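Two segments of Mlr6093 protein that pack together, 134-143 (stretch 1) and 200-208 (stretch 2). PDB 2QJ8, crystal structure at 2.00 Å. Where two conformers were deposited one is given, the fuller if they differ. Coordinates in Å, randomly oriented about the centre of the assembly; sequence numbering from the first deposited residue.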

# COMPACT_ATOMS: atom_id res chain seq x y z
N VAL A 134 -31.92 4.13 8.99
CA VAL A 134 -30.88 4.87 9.71
C VAL A 134 -30.89 6.37 9.43
O VAL A 134 -31.29 6.81 8.37
CB VAL A 134 -29.47 4.25 9.50
CG1 VAL A 134 -29.47 2.77 9.96
CG2 VAL A 134 -29.00 4.38 8.03
N ASP A 135 -30.49 7.15 10.43
CA ASP A 135 -30.37 8.60 10.32
C ASP A 135 -28.92 9.05 10.09
O ASP A 135 -28.71 10.20 9.71
CB ASP A 135 -30.87 9.26 11.60
CG ASP A 135 -32.39 9.06 11.83
OD1 ASP A 135 -33.15 9.11 10.84
OD2 ASP A 135 -32.81 8.89 13.00
N THR A 136 -27.96 8.16 10.32
CA THR A 136 -26.52 8.49 10.29
C THR A 136 -25.83 7.33 9.61
O THR A 136 -26.19 6.18 9.82
CB THR A 136 -25.97 8.73 11.75
OG1 THR A 136 -26.73 9.76 12.38
CG2 THR A 136 -24.48 9.14 11.78
N VAL A 137 -24.93 7.64 8.68
CA VAL A 137 -24.12 6.64 8.05
C VAL A 137 -22.66 7.00 8.30
O VAL A 137 -22.26 8.15 8.10
CB VAL A 137 -24.35 6.49 6.54
CG1 VAL A 137 -23.39 5.44 6.01
CG2 VAL A 137 -25.79 6.11 6.22
N LEU A 138 -21.90 6.02 8.77
CA LEU A 138 -20.46 6.13 8.98
C LEU A 138 -19.77 5.21 7.96
O LEU A 138 -19.89 3.99 8.07
CB LEU A 138 -20.08 5.73 10.41
CG LEU A 138 -18.58 5.59 10.77
CD1 LEU A 138 -17.78 6.90 10.52
CD2 LEU A 138 -18.46 5.15 12.20
N ASP A 139 -19.06 5.80 6.99
CA ASP A 139 -18.30 5.01 6.00
C ASP A 139 -16.82 5.02 6.36
O ASP A 139 -16.23 6.08 6.56
CB ASP A 139 -18.54 5.55 4.59
CG ASP A 139 -17.85 4.71 3.48
OD1 ASP A 139 -17.95 3.45 3.44
OD2 ASP A 139 -17.24 5.34 2.59
N LEU A 140 -16.23 3.82 6.47
CA LEU A 140 -14.81 3.61 6.77
C LEU A 140 -14.17 3.53 5.37
O LEU A 140 -14.13 2.46 4.75
CB LEU A 140 -14.63 2.37 7.64
CG LEU A 140 -15.55 2.33 8.88
CD1 LEU A 140 -15.36 1.03 9.65
CD2 LEU A 140 -15.39 3.54 9.83
N HIS A 141 -13.71 4.69 4.91
CA HIS A 141 -13.38 4.93 3.49
C HIS A 141 -11.91 4.81 3.08
O HIS A 141 -10.99 5.16 3.84
CB HIS A 141 -13.92 6.31 3.12
CG HIS A 141 -13.75 6.69 1.69
ND1 HIS A 141 -12.78 7.56 1.26
CD2 HIS A 141 -14.44 6.31 0.58
CE1 HIS A 141 -12.86 7.70 -0.06
NE2 HIS A 141 -13.86 6.95 -0.49
N SER A 142 -11.70 4.26 1.89
CA SER A 142 -10.38 4.07 1.37
C SER A 142 -9.96 5.32 0.67
O SER A 142 -10.53 5.65 -0.35
CB SER A 142 -10.35 2.93 0.37
OG SER A 142 -9.04 2.79 -0.15
N PHE A 143 -8.99 6.04 1.22
CA PHE A 143 -8.51 7.24 0.54
C PHE A 143 -7.77 6.82 -0.75
O PHE A 143 -7.98 7.44 -1.81
CB PHE A 143 -7.62 8.05 1.48
CG PHE A 143 -7.35 9.43 1.00
CD1 PHE A 143 -8.33 10.41 1.13
CD2 PHE A 143 -6.15 9.75 0.39
CE1 PHE A 143 -8.11 11.68 0.69
CE2 PHE A 143 -5.92 11.03 -0.06
CZ PHE A 143 -6.91 12.00 0.10
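Stretch 2 (200-208) KTFICTEFG

How does stretch 2 run along stretch 1? From Thr201 onward it is an extended strand, laid parallel to the strand that begins at Thr136. The two N-to-C directions differ by 41° (signed crossing angle -41°), a strong twist in the sense common to β-sheets, and the axes approach to 4.5 Å. The register has no bulge: Thr201 lies beside Thr136 (CA to CA 4.7 Å), Ile203 beside Leu138 (CA to CA 4.8 Å) and Phe207 beside Ser142 (CA to CA 5.0 Å).

What holds the backbones together? Alternate residues of each strand turn both N and O toward the partner, giving the staggered ladder of a parallel pair. Thr201 N donates to Asp135 O at 3.3 Å, and Val137 N to Thr201 O at 2.9 Å. Ile203 N then reaches Val137 O at 2.9 Å, Asp139 N reaches Ile203 O at 2.8 Å, and Thr205 N reaches Asp139 O at 3.0 Å. The ladder closes with Phe143 N to Phe207 O, at 2.6 Å.

Which polar side chains add to this? On the face carrying His141 and Glu206, His141 ND1 donates to Glu206 OE1 at 2.8 Å, nearly straight at 172°; the carboxylate oxygen lies at the ring edge. Cys204 SG packs obliquely near the same ring, 3.3 Å from His141 CB. Before the strand, Lys200 NZ makes a weak hydrogen bond to Val134 O at 2.9 Å. A water bridges the paired threonines, 2.6 Å from Thr136 OG1 and 2.9 Å from Thr201 OG1.

Where do the apolar groups meet? Leu138 CD1 touches Ile203 CG2 at 3.9 Å and Thr205 CG2 at 3.6 Å; Leu140 CB meets Phe207 CE1 at 3.7 Å on that same face. Across the sheet, Phe202 CD1 rests 3.9 Å from Val137 CB.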

# COMPACT_ATOMS: atom_id res chain seq x y z
N LYS A 200 -29.51 13.41 5.70
CA LYS A 200 -28.92 12.65 6.78
C LYS A 200 -27.48 13.08 7.08
O LYS A 200 -26.84 13.89 6.36
CB LYS A 200 -29.02 11.14 6.45
CG LYS A 200 -30.48 10.63 6.52
CD LYS A 200 -30.64 9.15 6.12
CE LYS A 200 -32.12 8.74 6.12
NZ LYS A 200 -32.29 7.33 5.65
N THR A 201 -27.00 12.57 8.22
CA THR A 201 -25.62 12.79 8.68
C THR A 201 -24.77 11.72 8.03
O THR A 201 -25.02 10.55 8.22
CB THR A 201 -25.54 12.70 10.19
OG1 THR A 201 -26.36 13.74 10.72
CG2 THR A 201 -24.06 12.87 10.70
N PHE A 202 -23.85 12.13 7.15
CA PHE A 202 -22.96 11.20 6.49
C PHE A 202 -21.53 11.56 6.90
O PHE A 202 -21.10 12.69 6.64
CB PHE A 202 -23.15 11.30 4.99
CG PHE A 202 -22.27 10.37 4.18
CD1 PHE A 202 -22.11 9.02 4.54
CD2 PHE A 202 -21.67 10.82 3.01
CE1 PHE A 202 -21.33 8.16 3.80
CE2 PHE A 202 -20.89 9.94 2.23
CZ PHE A 202 -20.71 8.61 2.64
N ILE A 203 -20.84 10.61 7.53
CA ILE A 203 -19.48 10.77 8.04
C ILE A 203 -18.53 9.77 7.37
O ILE A 203 -18.81 8.58 7.30
CB ILE A 203 -19.47 10.72 9.60
CG1 ILE A 203 -20.19 11.96 10.14
CG2 ILE A 203 -18.09 10.72 10.15
CD1 ILE A 203 -20.35 11.95 11.61
N CYS A 204 -17.43 10.30 6.83
CA CYS A 204 -16.45 9.53 6.11
C CYS A 204 -15.08 9.63 6.80
O CYS A 204 -14.48 10.70 6.80
CB CYS A 204 -16.40 10.09 4.69
SG CYS A 204 -15.54 9.11 3.53
N THR A 205 -14.63 8.52 7.40
CA THR A 205 -13.32 8.47 8.07
C THR A 205 -12.35 7.99 7.00
O THR A 205 -12.67 7.09 6.24
CB THR A 205 -13.33 7.54 9.26
OG1 THR A 205 -13.65 6.24 8.80
CG2 THR A 205 -14.39 7.98 10.28
N GLU A 206 -11.16 8.57 6.95
CA GLU A 206 -10.21 8.29 5.86
C GLU A 206 -9.07 7.38 6.23
O GLU A 206 -8.34 7.67 7.19
CB GLU A 206 -9.65 9.58 5.29
CG GLU A 206 -10.67 10.51 4.66
CD GLU A 206 -11.42 9.94 3.45
OE1 GLU A 206 -10.91 9.05 2.75
OE2 GLU A 206 -12.54 10.44 3.19
N PHE A 207 -8.92 6.32 5.43
CA PHE A 207 -7.88 5.29 5.56
C PHE A 207 -7.01 5.32 4.30
O PHE A 207 -7.54 5.18 3.19
CB PHE A 207 -8.50 3.89 5.72
CG PHE A 207 -9.28 3.69 7.01
CD1 PHE A 207 -10.60 4.12 7.13
CD2 PHE A 207 -8.70 3.05 8.11
CE1 PHE A 207 -11.31 3.92 8.31
CE2 PHE A 207 -9.43 2.85 9.29
CZ PHE A 207 -10.73 3.31 9.39
N GLY A 208 -5.71 5.57 4.48
CA GLY A 208 -4.72 5.57 3.39
C GLY A 208 -3.94 4.27 3.47
O GLY A 208 -4.07 3.53 4.44
O HOH W 1 -26.75 12.24 13.23
O HOH W 2 -6.79 3.20 0.97